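Local coordinates for protein Non-reducing end beta-L-arabinofuranosidase (Bacteroides thetaiotaomicron, PDB 5MQO) that probably hydrolyses glycosidic bonds in plant pectin as a family GH127 glycoside hydrolase of a gut bacterium, at residues 641-653 against 667-681. Residues are numbered along the deposited sequence; the frame is centred on the assembly and turned at random.
Sequences SIVALEGKARLAS and QAEKTVDIRLIPYYA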
loop_
_atom_site.group_PDB
_atom_site.type_symbol
_atom_site.label_atom_id
_atom_site.label_comp_id
_atom_site.label_asym_id
_atom_site.label_seq_id
_atom_site.Cartn_x
_atom_site.Cartn_y
_atom_site.Cartn_z
ATOM N N SER A 641 15.689 13.146 -7.706
ATOM C CA SER A 641 15.086 14.369 -8.205
ATOM C C SER A 641 13.619 14.354 -7.835
ATOM O O SER A 641 12.887 13.444 -8.230
ATOM C CB SER A 641 15.238 14.523 -9.720
ATOM O OG SER A 641 14.879 15.851 -10.112
ATOM N N ILE A 642 13.198 15.349 -7.062
ATOM C CA ILE A 642 11.821 15.448 -6.615
ATOM C C ILE A 642 11.295 16.844 -6.996
ATOM O O ILE A 642 12.079 17.802 -7.124
ATOM C CB ILE A 642 11.663 15.138 -5.085
ATOM C CG1 ILE A 642 12.069 16.342 -4.228
ATOM C CG2 ILE A 642 12.444 13.883 -4.657
ATOM C CD1 ILE A 642 11.698 16.251 -2.759
ATOM N N VAL A 643 9.983 16.951 -7.191
ATOM C CA VAL A 643 9.353 18.224 -7.377
ATOM C C VAL A 643 8.996 18.803 -6.013
ATOM O O VAL A 643 8.121 18.289 -5.330
ATOM C CB VAL A 643 8.108 18.124 -8.263
ATOM C CG1 VAL A 643 7.435 19.499 -8.376
ATOM C CG2 VAL A 643 8.493 17.597 -9.639
ATOM N N ALA A 644 9.693 19.860 -5.617
ATOM C CA ALA A 644 9.245 20.699 -4.499
ATOM C C ALA A 644 8.269 21.772 -5.013
ATOM O O ALA A 644 8.121 21.955 -6.206
ATOM C CB ALA A 644 10.431 21.328 -3.763
ATOM N N LEU A 645 7.570 22.433 -4.104
ATOM C CA LEU A 645 6.648 23.494 -4.467
ATOM C C LEU A 645 7.095 24.699 -3.657
ATOM O O LEU A 645 7.282 24.588 -2.447
ATOM C CB LEU A 645 5.196 23.096 -4.154
ATOM C CG LEU A 645 4.691 21.777 -4.782
ATOM C CD1 LEU A 645 3.457 21.209 -4.057
ATOM C CD2 LEU A 645 4.429 21.955 -6.267
ATOM N N GLU A 646 7.343 25.819 -4.334
ATOM C CA GLU A 646 7.877 27.026 -3.702
ATOM C C GLU A 646 6.831 28.108 -3.771
ATOM O O GLU A 646 6.133 28.243 -4.791
ATOM C CB GLU A 646 9.125 27.503 -4.419
ATOM C CG GLU A 646 10.352 26.635 -4.180
ATOM C CD GLU A 646 11.567 27.040 -5.009
ATOM O OE1 GLU A 646 11.530 28.075 -5.744
ATOM O OE2 GLU A 646 12.565 26.293 -4.908
ATOM N N GLY A 647 6.720 28.872 -2.688
ATOM C CA GLY A 647 5.758 29.956 -2.618
ATOM C C GLY A 647 5.895 30.800 -1.366
ATOM O O GLY A 647 6.777 30.555 -0.508
ATOM N N LYS A 648 5.005 31.787 -1.273
ATOM C CA LYS A 648 5.026 32.768 -0.207
ATOM C C LYS A 648 3.834 32.537 0.717
ATOM O O LYS A 648 2.661 32.806 0.361
ATOM C CB LYS A 648 5.007 34.179 -0.787
ATOM C CG LYS A 648 5.166 35.268 0.279
ATOM C CD LYS A 648 6.033 36.439 -0.204
ATOM C CE LYS A 648 7.505 36.047 -0.149
ATOM N NZ LYS A 648 8.398 36.853 -1.002
ATOM N N ALA A 649 4.155 32.007 1.898
ATOM C CA ALA A 649 3.183 31.723 2.947
ATOM C C ALA A 649 2.990 32.980 3.785
ATOM O O ALA A 649 3.798 33.886 3.707
ATOM C CB ALA A 649 3.704 30.593 3.808
ATOM N N ARG A 650 1.937 33.052 4.578
ATOM C CA ARG A 650 1.820 34.165 5.528
ATOM C C ARG A 650 2.427 33.754 6.864
ATOM O O ARG A 650 2.412 32.586 7.231
ATOM C CB ARG A 650 0.373 34.618 5.656
ATOM C CG ARG A 650 -0.177 35.131 4.321
ATOM C CD ARG A 650 -1.637 35.551 4.351
ATOM N NE ARG A 650 -1.882 36.392 5.523
ATOM C CZ ARG A 650 -3.079 36.615 6.055
ATOM N NH1 ARG A 650 -4.182 36.092 5.509
ATOM N NH2 ARG A 650 -3.171 37.370 7.146
ATOM N N LEU A 651 3.007 34.697 7.578
ATOM C CA LEU A 651 3.713 34.370 8.806
ATOM C C LEU A 651 2.996 34.997 9.978
ATOM O O LEU A 651 2.709 36.210 9.962
ATOM C CB LEU A 651 5.148 34.879 8.756
ATOM C CG LEU A 651 5.990 34.649 10.012
ATOM C CD1 LEU A 651 6.298 33.176 10.152
ATOM C CD2 LEU A 651 7.274 35.464 9.989
ATOM N N ALA A 652 2.741 34.187 11.008
ATOM C CA ALA A 652 2.159 34.703 12.244
ATOM C C ALA A 652 3.222 35.388 13.101
ATOM O O ALA A 652 4.351 34.922 13.146
ATOM C CB ALA A 652 1.509 33.576 13.014
ATOM N N SER A 653 2.877 36.483 13.774
ATOM C CA SER A 653 3.794 37.075 14.764
ATOM C C SER A 653 4.063 36.019 15.825
ATOM O O SER A 653 3.169 35.233 16.106
ATOM C CB SER A 653 3.172 38.304 15.423
ATOM O OG SER A 653 2.855 39.303 14.457
ATOM N N GLN A 667 -1.506 39.349 15.453
ATOM C CA GLN A 667 -1.478 39.822 14.061
ATOM C C GLN A 667 -0.779 38.806 13.170
ATOM O O GLN A 667 -0.046 37.919 13.660
ATOM C CB GLN A 667 -0.768 41.187 13.950
ATOM C CG GLN A 667 -1.594 42.382 14.432
ATOM C CD GLN A 667 -2.726 42.753 13.464
ATOM O OE1 GLN A 667 -2.507 43.422 12.435
ATOM N NE2 GLN A 667 -3.949 42.315 13.792
ATOM N N ALA A 668 -1.004 38.932 11.867
ATOM C CA ALA A 668 -0.331 38.060 10.904
ATOM C C ALA A 668 -0.066 38.823 9.608
ATOM O O ALA A 668 -0.446 38.396 8.515
ATOM C CB ALA A 668 -1.152 36.791 10.672
ATOM N N GLU A 669 0.605 39.957 9.747
ATOM C CA GLU A 669 0.793 40.882 8.631
ATOM C C GLU A 669 1.954 40.528 7.714
ATOM O O GLU A 669 1.994 41.023 6.605
ATOM C CB GLU A 669 0.990 42.306 9.148
ATOM C CG GLU A 669 -0.204 42.869 9.924
ATOM C CD GLU A 669 0.177 43.966 10.930
ATOM O OE1 GLU A 669 1.154 43.782 11.708
ATOM O OE2 GLU A 669 -0.530 45.004 10.962
ATOM N N LYS A 670 2.879 39.676 8.145
ATOM C CA LYS A 670 4.113 39.388 7.364
ATOM C C LYS A 670 3.985 38.213 6.367
ATOM O O LYS A 670 2.934 37.557 6.289
ATOM C CB LYS A 670 5.291 39.123 8.311
ATOM C CG LYS A 670 5.454 40.185 9.366
ATOM C CD LYS A 670 6.655 39.942 10.254
ATOM C CE LYS A 670 6.604 40.920 11.429
ATOM N NZ LYS A 670 7.947 41.319 11.942
ATOM N N THR A 671 5.057 37.960 5.610
ATOM C CA THR A 671 5.131 36.812 4.691
ATOM C C THR A 671 6.469 36.113 4.777
ATOM O O THR A 671 7.420 36.646 5.305
ATOM C CB THR A 671 4.885 37.208 3.214
ATOM O OG1 THR A 671 5.828 38.206 2.795
ATOM C CG2 THR A 671 3.450 37.703 3.013
ATOM N N VAL A 672 6.529 34.891 4.286
ATOM C CA VAL A 672 7.786 34.144 4.305
ATOM C C VAL A 672 7.818 33.072 3.207
ATOM O O VAL A 672 6.790 32.489 2.856
ATOM C CB VAL A 672 8.113 33.546 5.713
ATOM C CG1 VAL A 672 7.194 32.363 6.061
ATOM C CG2 VAL A 672 9.590 33.154 5.808
ATOM N N ASP A 673 9.011 32.873 2.655
ATOM C CA ASP A 673 9.246 31.895 1.607
ATOM C C ASP A 673 9.259 30.531 2.305
ATOM O O ASP A 673 9.961 30.346 3.326
ATOM C CB ASP A 673 10.590 32.136 0.847
ATOM C CG ASP A 673 10.606 33.438 -0.023
ATOM O OD1 ASP A 673 9.632 34.218 -0.010
ATOM O OD2 ASP A 673 11.625 33.689 -0.717
ATOM N N ILE A 674 8.453 29.607 1.770
ATOM C CA ILE A 674 8.461 28.205 2.175
ATOM C C ILE A 674 8.688 27.351 0.947
ATOM O O ILE A 674 8.475 27.775 -0.190
ATOM C CB ILE A 674 7.148 27.770 2.868
ATOM C CG1 ILE A 674 5.926 27.896 1.938
ATOM C CG2 ILE A 674 6.904 28.597 4.125
ATOM C CD1 ILE A 674 4.724 27.120 2.428
ATOM N N ARG A 675 9.106 26.128 1.201
ATOM C CA ARG A 675 9.164 25.113 0.181
ATOM C C ARG A 675 8.519 23.832 0.734
ATOM O O ARG A 675 8.867 23.374 1.834
ATOM C CB ARG A 675 10.615 24.927 -0.208
ATOM C CG ARG A 675 10.891 23.656 -0.946
ATOM C CD ARG A 675 12.219 23.688 -1.654
ATOM N NE ARG A 675 13.370 23.725 -0.758
ATOM C CZ ARG A 675 14.600 23.350 -1.113
ATOM N NH1 ARG A 675 14.855 22.872 -2.339
ATOM N NH2 ARG A 675 15.587 23.435 -0.230
ATOM N N LEU A 676 7.560 23.282 -0.012
ATOM C CA LEU A 676 6.938 21.988 0.328
ATOM C C LEU A 676 7.629 20.854 -0.411
ATOM O O LEU A 676 8.019 21.023 -1.562
ATOM C CB LEU A 676 5.456 22.008 -0.017
ATOM C CG LEU A 676 4.661 23.151 0.635
ATOM C CD1 LEU A 676 3.162 23.030 0.364
ATOM C CD2 LEU A 676 4.895 23.193 2.133
ATOM N N ILE A 677 7.812 19.715 0.259
ATOM C CA ILE A 677 8.326 18.496 -0.398
ATOM C C ILE A 677 7.331 17.361 -0.209
ATOM O O ILE A 677 6.436 17.455 0.644
ATOM C CB ILE A 677 9.726 18.048 0.120
ATOM C CG1 ILE A 677 9.674 17.592 1.582
ATOM C CG2 ILE A 677 10.759 19.153 -0.057
ATOM C CD1 ILE A 677 10.843 16.713 1.970
ATOM N N PRO A 678 7.472 16.284 -0.990
ATOM C CA PRO A 678 6.533 15.183 -0.839
ATOM C C PRO A 678 6.668 14.529 0.519
ATOM O O PRO A 678 7.783 14.403 1.033
ATOM C CB PRO A 678 6.959 14.206 -1.938
ATOM C CG PRO A 678 7.641 15.064 -2.941
ATOM C CD PRO A 678 8.407 16.016 -2.082
ATOM N N TYR A 679 5.539 14.145 1.094
ATOM C CA TYR A 679 5.534 13.504 2.393
ATOM C C TYR A 679 6.456 12.326 2.405
ATOM O O TYR A 679 7.274 12.224 3.320
ATOM C CB TYR A 679 4.134 13.063 2.767
ATOM C CG TYR A 679 4.002 12.288 4.041
ATOM C CD1 TYR A 679 4.123 12.915 5.292
ATOM C CD2 TYR A 679 3.700 10.940 4.005
ATOM C CE1 TYR A 679 3.973 12.184 6.477
ATOM C CE2 TYR A 679 3.528 10.206 5.172
ATOM C CZ TYR A 679 3.667 10.820 6.407
ATOM O OH TYR A 679 3.500 10.053 7.527
ATOM N N TYR A 680 6.386 11.471 1.376
ATOM C CA TYR A 680 7.164 10.241 1.396
ATOM C C TYR A 680 8.646 10.532 1.629
ATOM O O TYR A 680 9.309 9.786 2.330
ATOM C CB TYR A 680 6.970 9.420 0.118
ATOM C CG TYR A 680 7.804 9.859 -1.062
ATOM C CD1 TYR A 680 9.080 9.377 -1.251
ATOM C CD2 TYR A 680 7.295 10.752 -1.997
ATOM C CE1 TYR A 680 9.832 9.789 -2.335
ATOM C CE2 TYR A 680 8.049 11.175 -3.082
ATOM C CZ TYR A 680 9.310 10.693 -3.234
ATOM O OH TYR A 680 10.031 11.099 -4.296
ATOM N N ALA A 681 9.143 11.626 1.052
ATOM C CA ALA A 681 10.536 12.062 1.204
ATOM C C ALA A 681 10.858 12.825 2.512
ATOM O O ALA A 681 11.990 13.327 2.654
ATOM C CB ALA A 681 10.917 12.941 0.020
#
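L645 and L676 sit opposite each other on neighbouring antiparallel strands of a mixed beta sheet in the C-terminal domain of this GH127 protein, a worked example of how a sheet sorts side chains by face. Paired main-chain hydrogen bonds link L645 to L676, G647 to I674 and A649 to V672. The extended backbone puts L645, G647 and A649 on one face and E646 and K648 on the other. On the face carrying the leucines, they meet CB to CB at 4.3 Å, and both side chains touch V599 of strand 596-601. I674 spreads over the methyl of A649, its CG2 lying 3.8 Å from A649 CB; with CG1 flanked by both backbone branches (chi1 62°), CD1 reaches the same methyl.

The other face is polar. K648, its chain bent at chi2 and chi3, passes obliquely over T671, with CD 3.5 Å from T671 OG1, and its NZ comes within salt-bridge distance of D673 OD1, a pairing left doubtful by the crowded placement of that oxygen. E646 and R675 run side by side in the same direction, their flat ends turned 70° apart, while R675 CD rests 3.6 Å from A644 CB. Near the start of strand 641-651, I642 lays CD1 against the P678 ring and I677 CB.

R650, still in the strand and paired with T671, bends at chi3 and brings its guanidinium edge to A668, in the loop ahead of strand 670-678. NH2 of R650 donates to A668 O over 3.2 Å. A leucine here would probably leave the A668 carbonyl without this donor and the loop less tied to the strand. The oxygen lies just 4° out of the guanidinium plane.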